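Local structure of alcohol dehydrogenase, zinc-containing (Thermotoga maritima, 3IP1) at residues Val6-Lys11 against His73-Asp78; Gly180-Asp185 against Asp362-Ile367; Ser198-Ala203 against Gly226-Ala231; Ala273-Thr278 against Glu301-Arg306. The protein catalyses the NAD(+)-dependent oxidation of scyllo-inosose to 3-dehydro-scyllo-inosose, and so probably serves in myo-inositol degradation. All coordinates share one frame; numbering follows the deposited sequence.

Contact 1: residues Val6-Lys11 against His73-Asp78; sequences VRLHAK and HMAQTD
Leu8 reaches from the middle of strand 3-12 to Met74 and Ala75 of the 73-78 segment, on helix 69-75, and one methyl, CD1, makes every close approach to them. The apolar part is small. Leu8 CD1 lies 3.8 Å from Met74 CB and 4.1 Å from Ala75 CB, so it rests in the notch between two successive residues. Met74, present as selenomethionine, offers only the root of its side chain; the chain bends at chi3 (-74°) and its SE end leads away from the strand.

The second kind of contact is with the helix backbone. Leu8 CD1 comes to 3.6 Å from Met74 O and 4.0 Å from Ala75 N, so the methyl abuts the peptide group joining these two residues. The extended torsion of Leu8 accounts for this reach, since its CG stands opposite the backbone N (chi1 -170°). Polar bonding between the two segments is absent, and the nearest CA atoms, those of Leu8 and Ala75, stay 7.5 Å apart, so the side chain of Leu8 has to span the distance.

The helix also carries His73, assigned by similarity to a charge relay, while the Met74 side chain runs to within about 6 Å of that of the zinc ligand His97. Around the notch, Val42 of strand 40-47 touches both Leu8 and Ala75, Phe91 covers Leu8, and Ile380 of helix 376-382 packs on Ala75. The leucine thus packs the antiparallel sheet, in which strand 3-12 pairs with strands 40-47 and 93-94, against helix 69-75.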
# COMPACT_ATOMS: atom_id res chain seq x y z
N VAL A 6 -27.08 -30.10 17.99
CA VAL A 6 -26.12 -31.12 17.54
C VAL A 6 -24.79 -30.92 18.29
O VAL A 6 -24.08 -29.91 18.07
CB VAL A 6 -25.93 -31.01 16.03
CG1 VAL A 6 -24.87 -31.96 15.54
CG2 VAL A 6 -27.28 -31.23 15.29
N ARG A 7 -24.47 -31.86 19.19
CA ARG A 7 -23.28 -31.75 20.03
C ARG A 7 -22.26 -32.87 19.79
O ARG A 7 -22.64 -34.02 19.51
CB ARG A 7 -23.66 -31.68 21.52
CG ARG A 7 -24.68 -30.59 21.85
CD ARG A 7 -24.63 -30.20 23.33
NE ARG A 7 -23.66 -29.14 23.58
CZ ARG A 7 -22.94 -29.03 24.69
NH1 ARG A 7 -22.09 -28.03 24.82
NH2 ARG A 7 -23.04 -29.93 25.65
N LEU A 8 -20.98 -32.53 19.89
CA LEU A 8 -19.90 -33.50 19.77
C LEU A 8 -19.30 -33.81 21.14
O LEU A 8 -18.87 -32.92 21.85
CB LEU A 8 -18.80 -33.01 18.81
CG LEU A 8 -17.69 -33.98 18.36
CD1 LEU A 8 -17.17 -33.65 16.96
CD2 LEU A 8 -16.51 -34.07 19.35
N HIS A 9 -19.26 -35.09 21.48
CA HIS A 9 -18.59 -35.55 22.69
C HIS A 9 -17.37 -36.36 22.28
O HIS A 9 -17.39 -37.05 21.27
CB HIS A 9 -19.55 -36.42 23.52
CG HIS A 9 -20.70 -35.65 24.09
ND1 HIS A 9 -20.73 -35.22 25.40
CD2 HIS A 9 -21.84 -35.20 23.51
CE1 HIS A 9 -21.84 -34.53 25.61
NE2 HIS A 9 -22.53 -34.50 24.48
N ALA A 10 -16.29 -36.24 23.04
CA ALA A 10 -15.11 -37.05 22.78
C ALA A 10 -14.41 -37.33 24.09
O ALA A 10 -14.69 -36.68 25.10
CB ALA A 10 -14.17 -36.33 21.81
N LYS A 11 -13.49 -38.29 24.06
CA LYS A 11 -12.63 -38.63 25.21
C LYS A 11 -11.33 -37.81 25.24
O LYS A 11 -10.64 -37.70 24.22
CB LYS A 11 -12.32 -40.14 25.18
CG LYS A 11 -11.52 -40.67 26.36
CD LYS A 11 -11.06 -42.10 26.11
CE LYS A 11 -10.28 -42.66 27.33
NZ LYS A 11 -9.91 -44.10 27.13
N HIS A 73 -14.12 -33.17 9.96
CA HIS A 73 -12.83 -33.60 10.50
C HIS A 73 -12.77 -33.70 12.02
O HIS A 73 -11.97 -34.48 12.56
CB HIS A 73 -11.70 -32.73 9.94
CG HIS A 73 -11.49 -32.93 8.46
ND1 HIS A 73 -10.80 -32.03 7.67
CD2 HIS A 73 -11.90 -33.92 7.64
CE1 HIS A 73 -10.78 -32.47 6.43
NE2 HIS A 73 -11.45 -33.61 6.38
N MSE A 74 -13.62 -32.93 12.71
CA MSE A 74 -13.78 -33.10 14.15
C MSE A 74 -14.42 -34.43 14.54
O MSE A 74 -14.11 -34.97 15.60
CB MSE A 74 -14.51 -31.91 14.79
CG MSE A 74 -13.60 -30.71 15.11
SE MSE A 74 -14.60 -29.26 15.98
CE MSE A 74 -15.57 -28.62 14.40
N ALA A 75 -15.30 -34.97 13.68
CA ALA A 75 -16.02 -36.21 13.99
C ALA A 75 -15.44 -37.43 13.27
O ALA A 75 -15.98 -38.53 13.39
CB ALA A 75 -17.47 -36.05 13.63
N GLN A 76 -14.39 -37.22 12.48
CA GLN A 76 -13.73 -38.30 11.76
C GLN A 76 -12.45 -38.62 12.51
O GLN A 76 -11.82 -37.72 13.06
CB GLN A 76 -13.38 -37.85 10.35
CG GLN A 76 -12.74 -38.92 9.47
CD GLN A 76 -12.76 -38.52 8.00
OE1 GLN A 76 -13.12 -37.41 7.65
NE2 GLN A 76 -12.39 -39.45 7.13
N THR A 77 -12.04 -39.88 12.50
CA THR A 77 -10.82 -40.28 13.23
C THR A 77 -9.78 -40.97 12.37
O THR A 77 -10.10 -41.52 11.32
CB THR A 77 -11.14 -41.25 14.38
OG1 THR A 77 -11.47 -42.52 13.82
CG2 THR A 77 -12.31 -40.74 15.23
N ASP A 78 -8.53 -40.96 12.83
CA ASP A 78 -7.51 -41.83 12.25
C ASP A 78 -7.70 -43.25 12.77
O ASP A 78 -8.66 -43.53 13.51
CB ASP A 78 -6.11 -41.31 12.55
CG ASP A 78 -5.82 -41.23 14.04
OD1 ASP A 78 -6.51 -41.93 14.84
OD2 ASP A 78 -4.89 -40.48 14.41

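Contact 2: residues Gly180-Asp185 against Asp362-Ile367; sequences GVYEGD and DMTKII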
# COMPACT_ATOMS: atom_id res chain seq x y z
N GLY A 180 -35.59 -8.96 -0.53
CA GLY A 180 -36.14 -8.58 -1.83
C GLY A 180 -35.21 -8.94 -2.97
O GLY A 180 -35.57 -8.80 -4.15
N VAL A 181 -33.99 -9.36 -2.63
CA VAL A 181 -33.07 -9.94 -3.59
C VAL A 181 -33.17 -11.46 -3.46
O VAL A 181 -33.23 -12.18 -4.45
CB VAL A 181 -31.62 -9.48 -3.32
CG1 VAL A 181 -30.68 -10.04 -4.38
CG2 VAL A 181 -31.54 -7.96 -3.26
N TYR A 182 -33.16 -11.93 -2.22
CA TYR A 182 -33.25 -13.34 -1.90
C TYR A 182 -34.55 -13.53 -1.14
O TYR A 182 -34.76 -12.94 -0.09
CB TYR A 182 -32.07 -13.77 -1.01
CG TYR A 182 -30.74 -13.75 -1.71
CD1 TYR A 182 -30.00 -12.57 -1.81
CD2 TYR A 182 -30.21 -14.91 -2.26
CE1 TYR A 182 -28.77 -12.55 -2.46
CE2 TYR A 182 -28.98 -14.91 -2.91
CZ TYR A 182 -28.27 -13.73 -3.01
OH TYR A 182 -27.05 -13.72 -3.65
N GLU A 183 -35.43 -14.37 -1.69
CA GLU A 183 -36.78 -14.57 -1.16
C GLU A 183 -36.84 -15.65 -0.11
O GLU A 183 -36.26 -16.73 -0.30
CB GLU A 183 -37.71 -14.97 -2.31
CG GLU A 183 -37.77 -13.95 -3.41
CD GLU A 183 -38.66 -12.79 -3.05
OE1 GLU A 183 -38.13 -11.66 -2.87
OE2 GLU A 183 -39.89 -13.01 -2.94
N GLY A 184 -37.55 -15.38 0.98
CA GLY A 184 -37.81 -16.38 2.01
C GLY A 184 -36.55 -17.04 2.56
O GLY A 184 -35.63 -16.36 3.04
N ASP A 185 -36.50 -18.37 2.47
CA ASP A 185 -35.41 -19.17 3.04
C ASP A 185 -34.07 -18.96 2.34
O ASP A 185 -33.02 -19.14 2.96
CB ASP A 185 -35.74 -20.66 3.00
CG ASP A 185 -36.70 -21.09 4.09
OD1 ASP A 185 -37.02 -20.28 5.00
OD2 ASP A 185 -37.15 -22.25 4.04
N ASP A 362 -24.34 -14.60 -6.17
CA ASP A 362 -25.14 -15.63 -5.52
C ASP A 362 -24.35 -16.92 -5.23
O ASP A 362 -24.16 -17.77 -6.11
CB ASP A 362 -26.37 -15.95 -6.39
CG ASP A 362 -27.27 -17.01 -5.76
OD1 ASP A 362 -27.09 -17.34 -4.57
OD2 ASP A 362 -28.17 -17.50 -6.47
N MSE A 363 -23.93 -17.08 -3.98
CA MSE A 363 -23.17 -18.26 -3.60
C MSE A 363 -24.05 -19.49 -3.33
O MSE A 363 -23.53 -20.59 -3.16
CB MSE A 363 -22.29 -17.96 -2.37
CG MSE A 363 -21.21 -16.95 -2.61
SE MSE A 363 -19.93 -17.56 -3.93
CE MSE A 363 -19.45 -19.27 -3.15
N THR A 364 -25.37 -19.31 -3.28
CA THR A 364 -26.29 -20.42 -2.95
C THR A 364 -26.23 -21.53 -4.00
O THR A 364 -26.63 -22.66 -3.71
CB THR A 364 -27.77 -19.97 -2.73
OG1 THR A 364 -28.35 -19.50 -3.96
CG2 THR A 364 -27.85 -18.88 -1.67
N LYS A 365 -25.68 -21.22 -5.17
CA LYS A 365 -25.48 -22.21 -6.22
C LYS A 365 -24.66 -23.42 -5.76
O LYS A 365 -24.74 -24.48 -6.36
CB LYS A 365 -24.81 -21.59 -7.45
CG LYS A 365 -25.59 -20.44 -8.11
CD LYS A 365 -24.95 -20.10 -9.45
CE LYS A 365 -25.86 -19.21 -10.29
NZ LYS A 365 -25.61 -17.76 -10.03
N ILE A 366 -23.87 -23.25 -4.70
CA ILE A 366 -22.99 -24.32 -4.26
C ILE A 366 -23.64 -25.28 -3.25
O ILE A 366 -23.06 -26.33 -2.94
CB ILE A 366 -21.63 -23.80 -3.71
CG1 ILE A 366 -21.77 -23.26 -2.28
CG2 ILE A 366 -21.00 -22.79 -4.71
CD1 ILE A 366 -20.45 -23.16 -1.53
N ILE A 367 -24.82 -24.93 -2.75
CA ILE A 367 -25.51 -25.80 -1.81
C ILE A 367 -26.04 -27.02 -2.56
O ILE A 367 -26.89 -26.89 -3.43
CB ILE A 367 -26.63 -25.05 -1.03
CG1 ILE A 367 -26.02 -23.91 -0.20
CG2 ILE A 367 -27.41 -26.02 -0.12
CD1 ILE A 367 -27.03 -22.92 0.37
O HOH W 1 -25.26 -15.69 -1.96
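Tyr182 meets Asp362 at the head of an Asx turn, where a loop before helix 185-192 abuts the loop that follows helix 349-358. In the first shell, Tyr182 OH lies 3.3 Å from Asp362 CA, a van der Waals contact at the end of the ring. Beside it, Tyr182 CE2 is 3.5 Å from Asp362 OD1, which sits at the ring edge in the ring plane; the carboxylate plane is turned 80° from the ring. The hydrogen-bearing edge of the ring thus faces an anionic oxygen, an approach that is probably mildly attractive.

The second shell fixes that oxygen. Asp362 OD1 accepts two bonds from Thr364: it receives the hydroxyl OG1, at 2.6 Å, on its syn lone pair, whereas the backbone N, at 2.9 Å, comes from 47° out of the carboxylate plane and closes the turn. With CG anti to the backbone N (chi1 -179°), Asp362 brings OD1 within range of both donors. Further out, Arg186 forms a salt bridge with Asp362 OD2 and also binds Thr364 OG1. Replacing Asp362 by alanine removes the carboxylate, and would probably leave Thr364 N and OG1 without their common acceptor, Arg186 without its charged mate, and a gap at the tyrosine edge.

A water bridges the two loops as well, accepting from Met363 N at 2.8 Å and lying 3.2 Å from Tyr182 OH.

Contact 3: residues Ser198-Ala203 against Gly226-Ala231; sequences SVAYNA and GLAAVA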
# COMPACT_ATOMS: atom_id res chain seq x y z
N SER A 198 -16.22 -15.19 3.21
CA SER A 198 -15.34 -14.19 3.83
C SER A 198 -13.95 -14.73 4.09
O SER A 198 -12.98 -13.96 4.10
CB SER A 198 -15.96 -13.68 5.14
OG SER A 198 -17.17 -12.97 4.88
N VAL A 199 -13.83 -16.03 4.32
CA VAL A 199 -12.52 -16.68 4.37
C VAL A 199 -11.79 -16.48 3.03
O VAL A 199 -10.63 -16.06 3.02
CB VAL A 199 -12.63 -18.20 4.71
CG1 VAL A 199 -11.30 -18.92 4.46
CG2 VAL A 199 -13.11 -18.41 6.17
N ALA A 200 -12.46 -16.80 1.93
CA ALA A 200 -11.93 -16.59 0.58
C ALA A 200 -11.64 -15.11 0.35
O ALA A 200 -10.58 -14.74 -0.17
CB ALA A 200 -12.93 -17.09 -0.47
N TYR A 201 -12.58 -14.26 0.75
CA TYR A 201 -12.42 -12.82 0.55
C TYR A 201 -11.18 -12.30 1.27
O TYR A 201 -10.39 -11.58 0.68
CB TYR A 201 -13.68 -12.08 1.00
CG TYR A 201 -13.78 -10.62 0.57
CD1 TYR A 201 -13.00 -9.64 1.19
CD2 TYR A 201 -14.69 -10.22 -0.42
CE1 TYR A 201 -13.10 -8.29 0.81
CE2 TYR A 201 -14.81 -8.89 -0.79
CZ TYR A 201 -14.00 -7.92 -0.18
OH TYR A 201 -14.10 -6.59 -0.54
N ASN A 202 -11.03 -12.67 2.54
CA ASN A 202 -9.85 -12.28 3.33
C ASN A 202 -8.57 -12.78 2.65
O ASN A 202 -7.56 -12.07 2.60
CB ASN A 202 -9.95 -12.86 4.75
CG ASN A 202 -8.80 -12.43 5.66
OD1 ASN A 202 -8.65 -11.25 5.99
ND2 ASN A 202 -7.99 -13.40 6.10
N ALA A 203 -8.62 -13.98 2.11
CA ALA A 203 -7.47 -14.57 1.49
C ALA A 203 -7.07 -13.85 0.21
O ALA A 203 -5.89 -13.59 0.02
CB ALA A 203 -7.70 -16.06 1.24
N GLY A 226 -12.34 -22.21 -2.50
CA GLY A 226 -11.94 -21.99 -3.90
C GLY A 226 -13.09 -21.48 -4.77
O GLY A 226 -12.90 -20.61 -5.61
N LEU A 227 -14.29 -22.01 -4.56
CA LEU A 227 -15.46 -21.57 -5.30
C LEU A 227 -15.87 -20.11 -5.01
O LEU A 227 -16.28 -19.40 -5.92
CB LEU A 227 -16.63 -22.53 -5.06
CG LEU A 227 -16.48 -23.91 -5.72
CD1 LEU A 227 -17.71 -24.81 -5.46
CD2 LEU A 227 -16.22 -23.77 -7.23
N ALA A 228 -15.77 -19.69 -3.75
CA ALA A 228 -16.03 -18.30 -3.38
C ALA A 228 -15.01 -17.40 -4.03
O ALA A 228 -15.37 -16.35 -4.59
CB ALA A 228 -16.00 -18.14 -1.86
N ALA A 229 -13.74 -17.82 -4.00
CA ALA A 229 -12.69 -17.04 -4.66
C ALA A 229 -12.95 -16.82 -6.16
O ALA A 229 -12.68 -15.74 -6.67
CB ALA A 229 -11.31 -17.64 -4.41
N VAL A 230 -13.50 -17.83 -6.84
CA VAL A 230 -13.82 -17.69 -8.27
C VAL A 230 -14.80 -16.56 -8.46
O VAL A 230 -14.56 -15.65 -9.28
CB VAL A 230 -14.43 -18.99 -8.88
CG1 VAL A 230 -15.02 -18.71 -10.27
CG2 VAL A 230 -13.36 -20.05 -8.99
N ALA A 231 -15.88 -16.62 -7.69
CA ALA A 231 -16.93 -15.60 -7.70
C ALA A 231 -16.37 -14.22 -7.35
O ALA A 231 -16.63 -13.25 -8.07
CB ALA A 231 -18.05 -15.99 -6.72
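The helical turn that presents Ala200 to Ala228 and Ala229 is closed by a backbone bond from Asn202 N to Ser198 O of 2.8 Å. The facing turn is held likewise, Val230 N donating to Gly226 O at 3.1 Å. Between these two turns the contact is van der Waals only, through methyl groups and one backbone nitrogen. Ala200 CB is 3.5 Å from Ala228 CB, a tight methyl-to-methyl approach, and 4.3 Å from Ala229 CB. The same methyl also presses on the backbone, 3.7 Å from Ala229 N. With nothing larger than methyls between them, the helices come very close: the CA atoms of Ala200 and Ala229 are only 5.3 Å apart.

Helix 224-235 follows the first strand of the Rossmann fold, and Gly226 fits the last glycine of a GxGxxG dinucleotide-binding pattern; a CB there would point away from helix 194-207. Ile225, an NAD(+) contact by similarity, and Ile232 flank Ala200 from the same helix. Helix 194-207 in turn carries Glu195, a ligand of the first zinc, so the alanine seam joins the metal-bearing helix to the cofactor-binding one. On another side of helix 194-207, Tyr201 OH is hydrogen-bonded to Pro213 O of the second subunit.

Contact 4: residues Ala273-Thr278 against Glu301-Arg306; sequences AVLDYT and EEVIWR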
# COMPACT_ATOMS: atom_id res chain seq x y z
N ALA A 273 -1.63 -25.64 -19.65
CA ALA A 273 -3.00 -25.16 -19.79
C ALA A 273 -3.11 -23.73 -19.26
O ALA A 273 -3.69 -22.87 -19.92
CB ALA A 273 -4.00 -26.09 -19.07
N VAL A 274 -2.54 -23.49 -18.08
CA VAL A 274 -2.52 -22.13 -17.51
C VAL A 274 -1.78 -21.16 -18.45
O VAL A 274 -2.29 -20.08 -18.73
CB VAL A 274 -1.91 -22.10 -16.08
CG1 VAL A 274 -1.56 -20.64 -15.66
CG2 VAL A 274 -2.86 -22.73 -15.06
N LEU A 275 -0.60 -21.57 -18.92
CA LEU A 275 0.17 -20.74 -19.84
C LEU A 275 -0.53 -20.48 -21.17
O LEU A 275 -0.42 -19.38 -21.73
CB LEU A 275 1.59 -21.28 -20.06
CG LEU A 275 2.49 -21.12 -18.83
CD1 LEU A 275 3.78 -21.93 -18.96
CD2 LEU A 275 2.80 -19.65 -18.51
N ASP A 276 -1.27 -21.48 -21.65
CA ASP A 276 -1.99 -21.34 -22.90
C ASP A 276 -3.14 -20.35 -22.72
O ASP A 276 -3.24 -19.36 -23.44
CB ASP A 276 -2.51 -22.71 -23.37
CG ASP A 276 -3.60 -22.59 -24.42
OD1 ASP A 276 -3.50 -21.70 -25.29
OD2 ASP A 276 -4.55 -23.40 -24.40
N TYR A 277 -3.98 -20.61 -21.72
CA TYR A 277 -5.14 -19.77 -21.44
C TYR A 277 -4.79 -18.31 -21.16
O TYR A 277 -5.56 -17.42 -21.51
CB TYR A 277 -5.91 -20.35 -20.26
CG TYR A 277 -6.58 -21.68 -20.56
CD1 TYR A 277 -7.19 -21.91 -21.80
CD2 TYR A 277 -6.63 -22.68 -19.59
CE1 TYR A 277 -7.82 -23.13 -22.07
CE2 TYR A 277 -7.26 -23.90 -19.85
CZ TYR A 277 -7.84 -24.12 -21.08
OH TYR A 277 -8.45 -25.32 -21.32
N THR A 278 -3.65 -18.06 -20.52
CA THR A 278 -3.24 -16.69 -20.22
C THR A 278 -2.32 -16.09 -21.29
O THR A 278 -1.70 -15.05 -21.05
CB THR A 278 -2.56 -16.56 -18.82
OG1 THR A 278 -1.33 -17.28 -18.81
CG2 THR A 278 -3.46 -17.06 -17.69
N GLU A 301 5.14 -22.82 -9.19
CA GLU A 301 6.45 -22.23 -9.43
C GLU A 301 6.85 -22.28 -10.91
O GLU A 301 7.53 -21.38 -11.40
CB GLU A 301 7.51 -22.91 -8.56
CG GLU A 301 7.45 -22.49 -7.10
CD GLU A 301 8.70 -22.92 -6.36
OE1 GLU A 301 9.41 -23.75 -6.94
OE2 GLU A 301 8.98 -22.44 -5.23
N GLU A 302 6.42 -23.31 -11.63
CA GLU A 302 6.79 -23.41 -13.02
C GLU A 302 6.04 -22.38 -13.86
O GLU A 302 6.62 -21.77 -14.77
CB GLU A 302 6.61 -24.83 -13.59
CG GLU A 302 7.36 -24.98 -14.93
CD GLU A 302 7.00 -26.23 -15.72
OE1 GLU A 302 6.64 -27.26 -15.11
OE2 GLU A 302 7.10 -26.18 -16.97
N VAL A 303 4.75 -22.19 -13.57
CA VAL A 303 3.99 -21.14 -14.21
C VAL A 303 4.59 -19.75 -13.90
O VAL A 303 4.80 -18.94 -14.82
CB VAL A 303 2.50 -21.15 -13.82
CG1 VAL A 303 1.83 -19.86 -14.28
CG2 VAL A 303 1.79 -22.38 -14.43
N ILE A 304 4.87 -19.48 -12.63
CA ILE A 304 5.40 -18.18 -12.24
C ILE A 304 6.69 -17.93 -13.02
O ILE A 304 6.87 -16.87 -13.62
CB ILE A 304 5.62 -18.07 -10.71
CG1 ILE A 304 4.27 -18.01 -9.96
CG2 ILE A 304 6.43 -16.83 -10.39
CD1 ILE A 304 4.39 -18.10 -8.38
N TRP A 305 7.56 -18.94 -13.04
CA TRP A 305 8.85 -18.87 -13.71
C TRP A 305 8.70 -18.57 -15.20
O TRP A 305 9.30 -17.64 -15.71
CB TRP A 305 9.63 -20.17 -13.52
CG TRP A 305 11.01 -20.12 -14.11
CD1 TRP A 305 11.42 -20.67 -15.29
CD2 TRP A 305 12.16 -19.47 -13.54
NE1 TRP A 305 12.77 -20.41 -15.49
CE2 TRP A 305 13.24 -19.68 -14.44
CE3 TRP A 305 12.38 -18.74 -12.37
CZ2 TRP A 305 14.53 -19.19 -14.19
CZ3 TRP A 305 13.66 -18.26 -12.11
CH2 TRP A 305 14.72 -18.48 -13.03
N ARG A 306 7.88 -19.36 -15.89
CA ARG A 306 7.76 -19.27 -17.34
C ARG A 306 6.89 -18.12 -17.85
O ARG A 306 7.05 -17.69 -19.00
CB ARG A 306 7.25 -20.61 -17.90
CG ARG A 306 8.29 -21.75 -17.80
CD ARG A 306 7.71 -23.09 -18.24
NE ARG A 306 7.16 -22.99 -19.60
CZ ARG A 306 6.47 -23.96 -20.20
NH1 ARG A 306 6.24 -25.10 -19.58
NH2 ARG A 306 6.01 -23.77 -21.43
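This is a side-by-side packing of two helices on one face of the Rossmann fold's parallel sheet, an apolar seam with a charged outer margin. Helix 270-277 leads toward strand 285-288 and helix 293-306 follows that strand, so the two are consecutive along the fold. Their short segments run at 36° to each other, with axes 10.3 Å apart at closest approach. Toward the sheet, Val274 CG1 meets Val303 CG1 at 3.7 Å, the side chains crossing at about a right angle; Val274 also touches Val218 of strand 216-220, and Val303 touches Phe286 of strand 285-288.

Helix 270-277 ends with Val274 O gripped twice: Thr278 N and Thr278 OG1 both donate to it, from opposite faces of the carbonyl plane.

At the exposed margin, Arg306 is held by acids of both helices. Its NH1 forms a salt bridge with Glu302 OE2 at 3.0 Å, that oxygen lying at the guanidinium edge, 3° out of plane, and another with Glu272. The arginine chain bends at chi3 (56°) and lays its flat group across the end of Leu275, whose CD1 sits over the guanidinium centre, 3.6 Å from Arg306 CZ.

In the fold
Contact 3 is the most central, its middle about 9 Å from the chain centre and its touching residues all buried; contact 4 is the most peripheral, at about 28 Å, and includes an exposed arginine. Both pack helix on helix, contact 4 within the Rossmann fold and contact 3 between its first helix and the metal-bearing helix before it; contact 3 relies chiefly on methyls, while contact 4 adds a salt-bridged arginine's face over a leucine. Contact 1, also apolar, joins strand to helix in the other half of the molecule. Contact 2 sets a tyrosine edge against an aspartate whose polar bonds lie within its own segment and to Arg186, one water linking the loops. It adjoins contact 3, Met363 packing on helix 224-235.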